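Local coordinates for protein putative alpha-N-acetylgalactosaminidase (Bacillus halodurans C-125, PDB 3CC1) that probably hydrolyses terminal alpha-linked N-acetylgalactosamine from glycoconjugates, at residues Glu29-Asn34 against Glu48-Asp53; Lys97-Ala102 against Leu108-His113; Phe349-Glu354 against Val370-Leu375; Asp387-Met392 against Leu427-Asp432. All coordinates share one frame; numbering follows the deposited sequence.

In the fold
Interactions 1 and 2 lie in the parallel alpha/beta barrel, and interactions 3 and 4 in the C-terminal antiparallel beta domain. The first two are closely joined: their centres are 8 Å apart, and strands 49-52 and 109-115 are neighbours in the barrel sheet, where E48 O meets K109 N at 2.8 Å. Interactions 3 and 4 have centres 16 Å apart and share another sheet, with V370 O 2.8 Å from L427 N; both also touch a second subunit. Between the two pairs the nearest atoms are at least about 23 Å apart. Residues 427-432 include K428 and S430, which line the pocket of a bound polyethylene glycol.

Interaction 1 (Glu29-Asn34 against Glu48-Asp53); sequences EEVLGN and EYIVVD
A first torsion of 174° turns V31 so that CG1 stands opposite its backbone N while CG2 lies beside that N, and the two branches of this fork go to different residues of strand 49-52. I50 answers with its own CG2 branch, which a chi1 of -66° also places opposite the main-chain N. V31 CG1 and I50 CG2 meet at 3.4 Å, tighter than a usual carbon-carbon contact, as the two side chains slide past each other in opposite directions. The second branch, V31 CG2, lies 3.8 Å from V52 CG2, and here the side chains cross at about a right angle. Farther along the helix, I50 CD1 rests 4.1 Å from the backbone C of N34, so that the isoleucine tip packs on main chain.

The amide of N34 turns back into its own helix: ND2 donates to E30 O at 2.8 Å, in a nearly straight bond (168°) that arrives above the carbonyl plane. N34 N reaches the same oxygen from the opposite face. E320 and L321 bind the amide as well, a set of partners that fixes its rotation in a buried setting.

Helix 28-41 and strand 49-52 run nearly antiparallel, their local axes 9.3 Å apart. V51 points away from the helix, toward the side where it meets N17 and H113. Strands 14-17 and 49-52 are parallel neighbours with this helix between them in sequence, which is the beta-alpha-beta crossover of a TIM-type barrel.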
loop_
_atom_site.group_PDB
_atom_site.type_symbol
_atom_site.label_atom_id
_atom_site.label_comp_id
_atom_site.label_asym_id
_atom_site.label_seq_id
_atom_site.Cartn_x
_atom_site.Cartn_y
_atom_site.Cartn_z
ATOM N N GLU A 29 20.868 0.320 41.632
ATOM C CA GLU A 29 20.198 1.421 42.326
ATOM C C GLU A 29 19.013 1.956 41.523
ATOM O O GLU A 29 17.950 2.252 42.095
ATOM C CB GLU A 29 21.187 2.543 42.632
ATOM C CG GLU A 29 20.592 3.750 43.368
ATOM C CD GLU A 29 19.916 4.741 42.423
ATOM O OE1 GLU A 29 20.372 4.868 41.245
ATOM O OE2 GLU A 29 18.953 5.420 42.871
ATOM N N GLU A 30 19.170 2.024 40.198
ATOM C CA GLU A 30 18.103 2.483 39.315
ATOM C C GLU A 30 16.967 1.467 39.302
ATOM O O GLU A 30 15.788 1.844 39.385
ATOM C CB GLU A 30 18.608 2.805 37.908
ATOM C CG GLU A 30 19.427 4.065 37.868
ATOM C CD GLU A 30 20.400 4.145 36.696
ATOM O OE1 GLU A 30 20.618 3.141 36.009
ATOM O OE2 GLU A 30 20.956 5.245 36.464
ATOM N N VAL A 31 17.300 0.176 39.223
ATOM C CA VAL A 31 16.270 -0.877 39.284
ATOM C C VAL A 31 15.483 -0.840 40.610
ATOM O O VAL A 31 14.252 -0.890 40.608
ATOM C CB VAL A 31 16.889 -2.277 39.082
ATOM C CG1 VAL A 31 15.843 -3.384 39.290
ATOM C CG2 VAL A 31 17.562 -2.352 37.704
ATOM N N LEU A 32 16.190 -0.750 41.733
ATOM C CA LEU A 32 15.536 -0.689 43.055
ATOM C C LEU A 32 14.682 0.585 43.253
ATOM O O LEU A 32 13.604 0.514 43.861
ATOM C CB LEU A 32 16.555 -0.817 44.191
ATOM C CG LEU A 32 17.072 -2.267 44.325
ATOM C CD1 LEU A 32 18.191 -2.416 45.363
ATOM C CD2 LEU A 32 15.854 -3.204 44.688
ATOM N N GLY A 33 15.163 1.727 42.763
ATOM C CA GLY A 33 14.386 2.956 42.821
ATOM C C GLY A 33 13.056 2.822 42.089
ATOM O O GLY A 33 12.032 3.201 42.590
ATOM N N ASN A 34 13.080 2.251 40.888
ATOM C CA ASN A 34 11.844 2.056 40.143
ATOM C C ASN A 34 10.928 1.026 40.808
ATOM O O ASN A 34 9.710 1.228 40.881
ATOM C CB ASN A 34 12.141 1.719 38.693
ATOM C CG ASN A 34 12.543 2.941 37.898
ATOM O OD1 ASN A 34 11.684 3.623 37.354
ATOM N ND2 ASN A 34 13.854 3.214 37.810
ATOM N N GLU A 48 3.488 -5.134 38.328
ATOM C CA GLU A 48 4.195 -6.119 39.106
ATOM C C GLU A 48 5.613 -6.495 38.702
ATOM O O GLU A 48 6.384 -6.925 39.543
ATOM C CB GLU A 48 3.307 -7.340 39.279
ATOM C CG GLU A 48 3.170 -8.200 38.150
ATOM C CD GLU A 48 2.603 -9.552 38.584
ATOM O OE1 GLU A 48 2.864 -9.917 39.754
ATOM O OE2 GLU A 48 1.907 -10.249 37.777
ATOM N N TYR A 49 5.946 -6.350 37.428
ATOM C CA TYR A 49 7.224 -6.812 36.931
ATOM C C TYR A 49 8.245 -5.675 36.874
ATOM O O TYR A 49 7.932 -4.559 36.474
ATOM C CB TYR A 49 7.076 -7.415 35.545
ATOM C CG TYR A 49 6.430 -8.754 35.535
ATOM C CD1 TYR A 49 7.154 -9.886 35.885
ATOM C CD2 TYR A 49 5.074 -8.894 35.248
ATOM C CE1 TYR A 49 6.550 -11.134 35.929
ATOM C CE2 TYR A 49 4.468 -10.129 35.269
ATOM C CZ TYR A 49 5.208 -11.245 35.605
ATOM O OH TYR A 49 4.626 -12.493 35.617
ATOM N N ILE A 50 9.458 -5.992 37.303
ATOM C CA ILE A 50 10.624 -5.098 37.226
ATOM C C ILE A 50 11.625 -5.839 36.339
ATOM O O ILE A 50 12.131 -6.918 36.710
ATOM C CB ILE A 50 11.184 -4.783 38.637
ATOM C CG1 ILE A 50 10.153 -3.951 39.463
ATOM C CG2 ILE A 50 12.587 -4.098 38.562
ATOM C CD1 ILE A 50 9.973 -2.488 38.975
ATOM N N VAL A 51 11.866 -5.292 35.149
ATOM C CA VAL A 51 12.571 -6.056 34.095
ATOM C C VAL A 51 13.814 -5.344 33.623
ATOM O O VAL A 51 13.759 -4.180 33.216
ATOM C CB VAL A 51 11.660 -6.350 32.860
ATOM C CG1 VAL A 51 12.390 -7.246 31.805
ATOM C CG2 VAL A 51 10.315 -6.991 33.299
ATOM N N VAL A 52 14.926 -6.082 33.675
ATOM C CA VAL A 52 16.214 -5.588 33.247
ATOM C C VAL A 52 16.400 -6.045 31.810
ATOM O O VAL A 52 16.339 -7.223 31.487
ATOM C CB VAL A 52 17.378 -6.084 34.168
ATOM C CG1 VAL A 52 18.746 -5.755 33.542
ATOM C CG2 VAL A 52 17.273 -5.502 35.582
ATOM N N ASP A 53 16.562 -5.089 30.922
ATOM C CA ASP A 53 16.737 -5.426 29.520
ATOM C C ASP A 53 18.175 -5.951 29.222
ATOM O O ASP A 53 19.007 -6.184 30.126
ATOM C CB ASP A 53 16.278 -4.261 28.602
ATOM C CG ASP A 53 15.576 -4.769 27.314
ATOM O OD1 ASP A 53 16.246 -5.311 26.430
ATOM O OD2 ASP A 53 14.347 -4.710 27.228
#

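Interaction 2 (Lys97-Ala102 against Leu108-His113)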
loop_
_atom_site.group_PDB
_atom_site.type_symbol
_atom_site.label_atom_id
_atom_site.label_comp_id
_atom_site.label_asym_id
_atom_site.label_seq_id
_atom_site.Cartn_x
_atom_site.Cartn_y
_atom_site.Cartn_z
ATOM N N LYS A 97 20.422 -12.960 42.581
ATOM C CA LYS A 97 19.602 -13.430 43.726
ATOM C C LYS A 97 19.300 -12.297 44.724
ATOM O O LYS A 97 18.183 -12.137 45.125
ATOM C CB LYS A 97 20.202 -14.660 44.393
ATOM C CG LYS A 97 19.332 -15.304 45.534
ATOM C CD LYS A 97 17.943 -15.636 45.042
ATOM C CE LYS A 97 17.118 -16.513 46.031
ATOM N NZ LYS A 97 15.714 -16.754 45.398
ATOM N N PRO A 98 20.289 -11.471 45.090
ATOM C CA PRO A 98 19.973 -10.416 46.038
ATOM C C PRO A 98 18.979 -9.377 45.494
ATOM O O PRO A 98 18.126 -8.878 46.216
ATOM C CB PRO A 98 21.337 -9.782 46.324
ATOM C CG PRO A 98 22.315 -10.877 46.054
ATOM C CD PRO A 98 21.727 -11.646 44.908
ATOM N N LEU A 99 19.092 -9.071 44.224
ATOM C CA LEU A 99 18.239 -8.080 43.586
ATOM C C LEU A 99 16.809 -8.601 43.498
ATOM O O LEU A 99 15.900 -7.900 43.836
ATOM C CB LEU A 99 18.797 -7.693 42.193
ATOM C CG LEU A 99 18.052 -6.620 41.397
ATOM C CD1 LEU A 99 17.800 -5.349 42.218
ATOM C CD2 LEU A 99 18.817 -6.326 40.131
ATOM N N SER A 100 16.640 -9.856 43.111
ATOM C CA SER A 100 15.331 -10.446 43.011
ATOM C C SER A 100 14.712 -10.588 44.383
ATOM O O SER A 100 13.532 -10.382 44.523
ATOM C CB SER A 100 15.351 -11.776 42.238
ATOM O OG SER A 100 15.869 -12.849 42.981
ATOM N N ASP A 101 15.532 -10.882 45.397
ATOM C CA ASP A 101 15.063 -10.958 46.782
ATOM C C ASP A 101 14.514 -9.608 47.227
ATOM O O ASP A 101 13.490 -9.529 47.878
ATOM C CB ASP A 101 16.207 -11.330 47.750
ATOM C CG ASP A 101 16.498 -12.851 47.838
ATOM O OD1 ASP A 101 15.747 -13.696 47.328
ATOM O OD2 ASP A 101 17.522 -13.205 48.462
ATOM N N ALA A 102 15.240 -8.535 46.925
ATOM C CA ALA A 102 14.787 -7.189 47.278
ATOM C C ALA A 102 13.453 -6.859 46.590
ATOM O O ALA A 102 12.569 -6.218 47.165
ATOM C CB ALA A 102 15.812 -6.152 46.907
ATOM N N LEU A 108 6.911 -7.618 44.435
ATOM C CA LEU A 108 6.986 -7.474 42.992
ATOM C C LEU A 108 7.709 -8.684 42.404
ATOM O O LEU A 108 8.149 -9.572 43.117
ATOM C CB LEU A 108 7.683 -6.160 42.630
ATOM C CG LEU A 108 7.085 -4.820 43.096
ATOM C CD1 LEU A 108 7.998 -3.683 42.659
ATOM C CD2 LEU A 108 5.651 -4.608 42.559
ATOM N N LYS A 109 7.794 -8.724 41.093
ATOM C CA LYS A 109 8.410 -9.832 40.350
ATOM C C LYS A 109 9.562 -9.313 39.500
ATOM O O LYS A 109 9.570 -8.147 39.092
ATOM C CB LYS A 109 7.363 -10.522 39.484
ATOM C CG LYS A 109 6.378 -11.360 40.318
ATOM C CD LYS A 109 5.193 -11.849 39.513
ATOM C CE LYS A 109 4.201 -12.703 40.390
ATOM N NZ LYS A 109 4.911 -13.774 41.143
ATOM N N PHE A 110 10.552 -10.181 39.269
ATOM C CA PHE A 110 11.815 -9.809 38.636
ATOM C C PHE A 110 11.973 -10.499 37.290
ATOM O O PHE A 110 11.747 -11.693 37.157
ATOM C CB PHE A 110 13.028 -10.164 39.521
ATOM C CG PHE A 110 14.373 -9.819 38.882
ATOM C CD1 PHE A 110 14.680 -8.513 38.539
ATOM C CD2 PHE A 110 15.278 -10.795 38.572
ATOM C CE1 PHE A 110 15.883 -8.194 37.939
ATOM C CE2 PHE A 110 16.508 -10.482 37.999
ATOM C CZ PHE A 110 16.805 -9.195 37.673
ATOM N N GLY A 111 12.294 -9.703 36.281
ATOM C CA GLY A 111 12.452 -10.202 34.940
ATOM C C GLY A 111 13.747 -9.750 34.283
ATOM O O GLY A 111 14.335 -8.728 34.652
ATOM N N ILE A 112 14.185 -10.539 33.300
ATOM C CA ILE A 112 15.348 -10.207 32.470
ATOM C C ILE A 112 15.061 -10.473 31.022
ATOM O O ILE A 112 14.174 -11.263 30.683
ATOM C CB ILE A 112 16.664 -10.993 32.902
ATOM C CG1 ILE A 112 16.496 -12.493 32.672
ATOM C CG2 ILE A 112 17.021 -10.688 34.392
ATOM C CD1 ILE A 112 17.697 -13.367 33.124
ATOM N N HIS A 113 15.816 -9.785 30.155
ATOM C CA HIS A 113 15.902 -10.152 28.727
ATOM C C HIS A 113 17.202 -10.827 28.477
ATOM O O HIS A 113 18.231 -10.418 28.980
ATOM C CB HIS A 113 15.832 -8.936 27.784
ATOM C CG HIS A 113 14.474 -8.326 27.639
ATOM N ND1 HIS A 113 14.042 -7.754 26.450
ATOM C CD2 HIS A 113 13.482 -8.124 28.544
ATOM C CE1 HIS A 113 12.808 -7.296 26.626
ATOM N NE2 HIS A 113 12.450 -7.497 27.887
#
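F110 gives up the largest surface in this contact, and its ring lies against two consecutive helix residues, L99 and S100. The ring is carried toward helix 97-105 by a CB that already points that way and by a chi1 of 179°, which sets CG opposite the backbone N.

S100 meets the ring with carbon: its CB is 3.8 Å from F110 CD2 and 3.9 Å from F110 CB, an oblique approach near the root of the phenyl group. The hydroxyl is used elsewhere: a chi1 of 76° sets OG between the backbone N and the carbonyl carbon, where it binds the carbonyl oxygen of W176 and, more weakly, that of F96.

L99 comes from the same side of the ring plane but at the diagonally opposite atom, its CD2 4.1 Å from F110 CE1. The two side chains cross at about a right angle, and the leucine also packs on V31 and L32 of helix 28-41. F96 meets F110 edge-to-face, while V52 and I103 add further aliphatic contacts, so the phenyl group is buried among apolar neighbours.

Helix 97-105 leads through a short turn into strand 109-115, which pairs in parallel with strand 49-52. Strand 49-52, helix 97-105 and strand 109-115 form a beta-alpha-beta unit of the TIM-type barrel, with F110 packed between strand and helix.

Interaction 3 (Phe349-Glu354 against Val370-Leu375); sequences FVYREE and VALFNL. With SO4 (sulfate ion), chain F.
Two van der Waals contacts join R352 to L375 and Y351 to L372. The methyl CD1 of L375 sits over one face of the R352 guanidinium, 3.6 Å above its plane and offset toward the rim, with NH2 the nearest atom at 3.7 Å. The arginine chain is extended from CG to NE and crosses the leucine at about a right angle. At the second site Y351 OH lies 4.0 Å from L372 CD2; chi1 of 75° directs the phenol toward that leucine.

Polar groups find their partners beyond these strands. R352 is paired with E258 and D355 by salt bridges, which restrain the orientation of the guanidinium whose face meets the methyl, and Y351 OH is hydrogen-bonded to Q383 O.

A sulfate ion, probably from the crystallisation liquor, accepts a bond from E354 N at 3.0 Å through O3 and a weak one through O2. The backbone N of F230 of a third subunit also donates to it.

Strand 356-362 lies between the two strands, hence their wide spacing. V350 and Y351 both face A358, a classic beta bulge in the first strand of an antiparallel meander of the C-terminal beta sandwich.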
loop_
_atom_site.group_PDB
_atom_site.type_symbol
_atom_site.label_atom_id
_atom_site.label_comp_id
_atom_site.label_asym_id
_atom_site.label_seq_id
_atom_site.Cartn_x
_atom_site.Cartn_y
_atom_site.Cartn_z
ATOM N N PHE A 349 -10.966 -5.815 16.093
ATOM C CA PHE A 349 -10.898 -4.699 15.158
ATOM C C PHE A 349 -12.302 -4.503 14.537
ATOM O O PHE A 349 -12.893 -5.460 14.095
ATOM C CB PHE A 349 -9.826 -5.014 14.109
ATOM C CG PHE A 349 -9.793 -4.058 12.936
ATOM C CD1 PHE A 349 -9.484 -2.744 13.105
ATOM C CD2 PHE A 349 -10.070 -4.498 11.674
ATOM C CE1 PHE A 349 -9.461 -1.882 12.031
ATOM C CE2 PHE A 349 -10.042 -3.627 10.607
ATOM C CZ PHE A 349 -9.749 -2.309 10.806
ATOM N N VAL A 350 -12.841 -3.277 14.530
ATOM C CA VAL A 350 -14.214 -3.028 14.018
ATOM C C VAL A 350 -14.210 -2.410 12.610
ATOM O O VAL A 350 -14.868 -2.910 11.693
ATOM C CB VAL A 350 -15.060 -2.191 15.031
ATOM C CG1 VAL A 350 -16.393 -1.781 14.444
ATOM C CG2 VAL A 350 -15.225 -2.968 16.342
ATOM N N TYR A 351 -13.476 -1.332 12.422
ATOM C CA TYR A 351 -13.417 -0.697 11.134
ATOM C C TYR A 351 -12.200 0.198 10.972
ATOM O O TYR A 351 -11.591 0.653 11.914
ATOM C CB TYR A 351 -14.730 0.084 10.791
ATOM C CG TYR A 351 -14.957 1.410 11.507
ATOM C CD1 TYR A 351 -14.108 2.497 11.308
ATOM C CD2 TYR A 351 -16.039 1.593 12.320
ATOM C CE1 TYR A 351 -14.308 3.701 11.952
ATOM C CE2 TYR A 351 -16.281 2.826 12.948
ATOM C CZ TYR A 351 -15.412 3.878 12.744
ATOM O OH TYR A 351 -15.645 5.109 13.316
ATOM N N ARG A 352 -11.824 0.367 9.727
ATOM C CA ARG A 352 -10.941 1.448 9.379
ATOM C C ARG A 352 -11.339 2.047 8.047
ATOM O O ARG A 352 -11.508 1.333 7.051
ATOM C CB ARG A 352 -9.503 0.957 9.300
ATOM C CG ARG A 352 -8.590 2.054 8.830
ATOM C CD ARG A 352 -7.156 1.657 9.084
ATOM N NE ARG A 352 -6.240 2.768 8.861
ATOM C CZ ARG A 352 -4.992 2.808 9.322
ATOM N NH1 ARG A 352 -4.542 1.841 10.090
ATOM N NH2 ARG A 352 -4.223 3.865 9.056
ATOM N N GLU A 353 -11.488 3.360 8.055
ATOM C CA GLU A 353 -11.881 4.084 6.887
ATOM C C GLU A 353 -11.215 5.435 6.909
ATOM O O GLU A 353 -11.444 6.259 7.786
ATOM C CB GLU A 353 -13.413 4.169 6.864
ATOM C CG GLU A 353 -13.991 4.325 5.523
ATOM C CD GLU A 353 -15.499 4.289 5.493
ATOM O OE1 GLU A 353 -16.076 3.175 5.446
ATOM O OE2 GLU A 353 -16.116 5.394 5.468
ATOM N N GLU A 354 -10.329 5.644 5.955
ATOM C CA GLU A 354 -9.656 6.953 5.785
ATOM C C GLU A 354 -9.166 7.526 7.118
ATOM O O GLU A 354 -9.548 8.662 7.530
ATOM C CB GLU A 354 -10.617 7.944 5.105
ATOM C CG GLU A 354 -11.551 7.280 4.032
ATOM C CD GLU A 354 -12.485 8.247 3.293
ATOM O OE1 GLU A 354 -11.993 9.040 2.464
ATOM O OE2 GLU A 354 -13.713 8.198 3.538
ATOM N N VAL A 370 -15.658 0.524 23.349
ATOM C CA VAL A 370 -15.323 0.910 22.002
ATOM C C VAL A 370 -14.230 1.977 22.027
ATOM O O VAL A 370 -14.333 2.982 22.715
ATOM C CB VAL A 370 -16.587 1.407 21.203
ATOM C CG1 VAL A 370 -16.190 1.984 19.855
ATOM C CG2 VAL A 370 -17.620 0.263 21.032
ATOM N N ALA A 371 -13.174 1.730 21.264
ATOM C CA ALA A 371 -12.101 2.687 21.080
ATOM C C ALA A 371 -12.211 3.286 19.664
ATOM O O ALA A 371 -12.174 2.558 18.652
ATOM C CB ALA A 371 -10.719 2.006 21.304
ATOM N N LEU A 372 -12.320 4.603 19.626
ATOM C CA LEU A 372 -12.390 5.374 18.392
ATOM C C LEU A 372 -11.142 6.243 18.215
ATOM O O LEU A 372 -10.736 6.922 19.134
ATOM C CB LEU A 372 -13.658 6.263 18.378
ATOM C CG LEU A 372 -15.008 5.550 18.523
ATOM C CD1 LEU A 372 -16.176 6.553 18.799
ATOM C CD2 LEU A 372 -15.275 4.630 17.301
ATOM N N PHE A 373 -10.538 6.220 17.018
ATOM C CA PHE A 373 -9.246 6.831 16.822
ATOM C C PHE A 373 -9.221 7.713 15.578
ATOM O O PHE A 373 -9.561 7.254 14.491
ATOM C CB PHE A 373 -8.159 5.742 16.606
ATOM C CG PHE A 373 -7.994 4.766 17.736
ATOM C CD1 PHE A 373 -8.705 3.581 17.743
ATOM C CD2 PHE A 373 -7.077 4.988 18.743
ATOM C CE1 PHE A 373 -8.509 2.646 18.737
ATOM C CE2 PHE A 373 -6.892 4.050 19.763
ATOM C CZ PHE A 373 -7.606 2.877 19.739
ATOM N N ASN A 374 -8.823 8.973 15.736
ATOM C CA ASN A 374 -8.517 9.792 14.597
ATOM C C ASN A 374 -7.006 9.773 14.351
ATOM O O ASN A 374 -6.263 10.484 14.995
ATOM C CB ASN A 374 -9.011 11.220 14.776
ATOM C CG ASN A 374 -8.631 12.085 13.612
ATOM O OD1 ASN A 374 -8.275 11.563 12.561
ATOM N ND2 ASN A 374 -8.688 13.409 13.785
ATOM N N LEU A 375 -6.572 8.988 13.366
ATOM C CA LEU A 375 -5.135 8.840 13.026
ATOM C C LEU A 375 -4.663 9.909 12.031
ATOM O O LEU A 375 -3.516 9.940 11.630
ATOM C CB LEU A 375 -4.863 7.460 12.434
ATOM C CG LEU A 375 -5.206 6.265 13.310
ATOM C CD1 LEU A 375 -4.687 5.025 12.591
ATOM C CD2 LEU A 375 -4.616 6.459 14.721
HETATM S S SO4 F . -9.260 3.336 3.240
HETATM O O1 SO4 F . -9.494 1.938 2.839
HETATM O O2 SO4 F . -8.415 3.426 4.427
HETATM O O3 SO4 F . -10.585 3.905 3.536
HETATM O O4 SO4 F . -8.585 4.066 2.161
#

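Interaction 4 (Asp387-Met392 against Leu427-Asp432)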
loop_
_atom_site.group_PDB
_atom_site.type_symbol
_atom_site.label_atom_id
_atom_site.label_comp_id
_atom_site.label_asym_id
_atom_site.label_seq_id
_atom_site.Cartn_x
_atom_site.Cartn_y
_atom_site.Cartn_z
ATOM N N ASP A 387 -24.955 -1.637 16.142
ATOM C CA ASP A 387 -24.947 -2.843 15.283
ATOM C C ASP A 387 -23.540 -3.327 14.942
ATOM O O ASP A 387 -23.352 -4.453 14.554
ATOM C CB ASP A 387 -25.808 -2.671 14.005
ATOM C CG ASP A 387 -25.472 -1.404 13.190
ATOM O OD1 ASP A 387 -24.365 -1.320 12.627
ATOM O OD2 ASP A 387 -26.339 -0.509 13.109
HETATM N N MSE A 388 -22.542 -2.484 15.135
HETATM C CA MSE A 388 -21.147 -2.876 14.881
HETATM C C MSE A 388 -20.566 -3.727 15.997
HETATM O O MSE A 388 -19.521 -4.367 15.824
HETATM C CB MSE A 388 -20.261 -1.633 14.795
HETATM C CG MSE A 388 -20.555 -0.693 13.661
HETATM SE SE MSE A 388 -19.488 0.935 13.925
HETATM C CE MSE A 388 -19.956 1.806 12.322
ATOM N N VAL A 389 -21.192 -3.681 17.165
ATOM C CA VAL A 389 -20.630 -4.340 18.347
ATOM C C VAL A 389 -21.582 -5.336 18.998
ATOM O O VAL A 389 -21.319 -5.836 20.075
ATOM C CB VAL A 389 -20.038 -3.336 19.350
ATOM C CG1 VAL A 389 -18.861 -2.523 18.642
ATOM C CG2 VAL A 389 -21.112 -2.417 19.942
ATOM N N GLY A 390 -22.667 -5.670 18.307
ATOM C CA GLY A 390 -23.523 -6.784 18.719
ATOM C C GLY A 390 -24.656 -6.407 19.652
ATOM O O GLY A 390 -25.297 -7.286 20.220
ATOM N N ILE A 391 -24.943 -5.107 19.775
ATOM C CA ILE A 391 -25.957 -4.629 20.749
ATOM C C ILE A 391 -27.186 -4.127 20.014
ATOM O O ILE A 391 -27.089 -3.438 19.016
ATOM C CB ILE A 391 -25.335 -3.531 21.673
ATOM C CG1 ILE A 391 -24.140 -4.119 22.438
ATOM C CG2 ILE A 391 -26.333 -2.908 22.638
ATOM C CD1 ILE A 391 -23.319 -3.101 23.264
HETATM N N MSE A 392 -28.351 -4.521 20.520
HETATM C CA MSE A 392 -29.631 -4.205 19.908
HETATM C C MSE A 392 -30.568 -3.575 20.921
HETATM O O MSE A 392 -31.755 -3.604 20.738
HETATM C CB MSE A 392 -30.285 -5.462 19.347
HETATM C CG MSE A 392 -29.479 -6.086 18.219
HETATM SE SE MSE A 392 -30.022 -7.853 17.764
HETATM C CE MSE A 392 -29.097 -8.720 19.186
ATOM N N LEU A 427 -14.699 4.502 25.010
ATOM C CA LEU A 427 -16.066 4.504 25.511
ATOM C C LEU A 427 -16.380 3.214 26.251
ATOM O O LEU A 427 -15.923 2.123 25.872
ATOM C CB LEU A 427 -17.080 4.674 24.375
ATOM C CG LEU A 427 -16.934 5.850 23.402
ATOM C CD1 LEU A 427 -17.712 5.603 22.145
ATOM C CD2 LEU A 427 -17.420 7.130 24.064
ATOM N N LYS A 428 -17.131 3.374 27.334
ATOM C CA LYS A 428 -17.845 2.252 27.958
ATOM C C LYS A 428 -19.302 2.340 27.592
ATOM O O LYS A 428 -19.922 3.396 27.722
ATOM C CB LYS A 428 -17.707 2.263 29.479
ATOM C CG LYS A 428 -18.447 1.103 30.169
ATOM C CD LYS A 428 -18.059 0.936 31.617
ATOM C CE LYS A 428 -18.803 1.848 32.561
ATOM N NZ LYS A 428 -18.306 1.642 33.976
ATOM N N LEU A 429 -19.845 1.217 27.138
ATOM C CA LEU A 429 -21.237 1.112 26.790
ATOM C C LEU A 429 -21.891 0.266 27.848
ATOM O O LEU A 429 -21.596 -0.929 27.940
ATOM C CB LEU A 429 -21.409 0.419 25.434
ATOM C CG LEU A 429 -21.040 1.121 24.134
ATOM C CD1 LEU A 429 -19.662 1.673 24.205
ATOM C CD2 LEU A 429 -21.160 0.187 22.960
ATOM N N SER A 430 -22.744 0.854 28.674
ATOM C CA SER A 430 -23.461 0.028 29.642
ATOM C C SER A 430 -24.946 -0.015 29.358
ATOM O O SER A 430 -25.478 0.843 28.669
ATOM C CB SER A 430 -23.155 0.414 31.115
ATOM O OG SER A 430 -23.210 1.799 31.339
ATOM N N PRO A 431 -25.614 -1.044 29.873
ATOM C CA PRO A 431 -27.017 -1.180 29.650
ATOM C C PRO A 431 -27.784 0.043 30.112
ATOM O O PRO A 431 -27.457 0.669 31.124
ATOM C CB PRO A 431 -27.410 -2.415 30.460
ATOM C CG PRO A 431 -26.200 -2.913 31.128
ATOM C CD PRO A 431 -25.055 -2.050 30.786
ATOM N N ASP A 432 -28.774 0.400 29.325
ATOM C CA ASP A 432 -29.596 1.534 29.623
ATOM C C ASP A 432 -30.342 1.237 30.906
ATOM O O ASP A 432 -30.969 0.187 31.055
ATOM C CB ASP A 432 -30.614 1.747 28.530
ATOM C CG ASP A 432 -31.309 3.061 28.647
ATOM O OD1 ASP A 432 -30.617 4.067 28.942
ATOM O OD2 ASP A 432 -32.539 3.074 28.383
#
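Apolar contact is all that links these segments, and it converges on one methyl, L429 CD2. I391 CD1 reaches it at 3.9 Å and V389 CG2 at 4.0 Å, both side chains crossing the leucine at a slant. All three point their CB atoms toward the opposite segment. In I391 the chain runs on extended past CG1 (chi2 173°), which carries CD1 out to the strand. In L429 a chi2 of 51° folds CD1 back and leaves CD2, anti to CA, extended toward both neighbours. L386, L397 and V370 pack around the same leucine.

Backbone geometry brings the two loop residues to one side. Between them G390 adopts a positive phi of 91°, a conformation readily open to glycine.

Polar interactions belong to other parts of the segments. S430, next along the strand, points away from the loop, and K428 NZ binds a polyethylene glycol molecule, probably from the crystallisation liquor. D387 forms a salt bridge with R385, and its backbone bonds to a second subunit.

With 83 Å² buried and no directional bond between the segments, cohesion here rests on dispersion and on shielding apolar surface from water, fully for V389 and L429 and in part for I391.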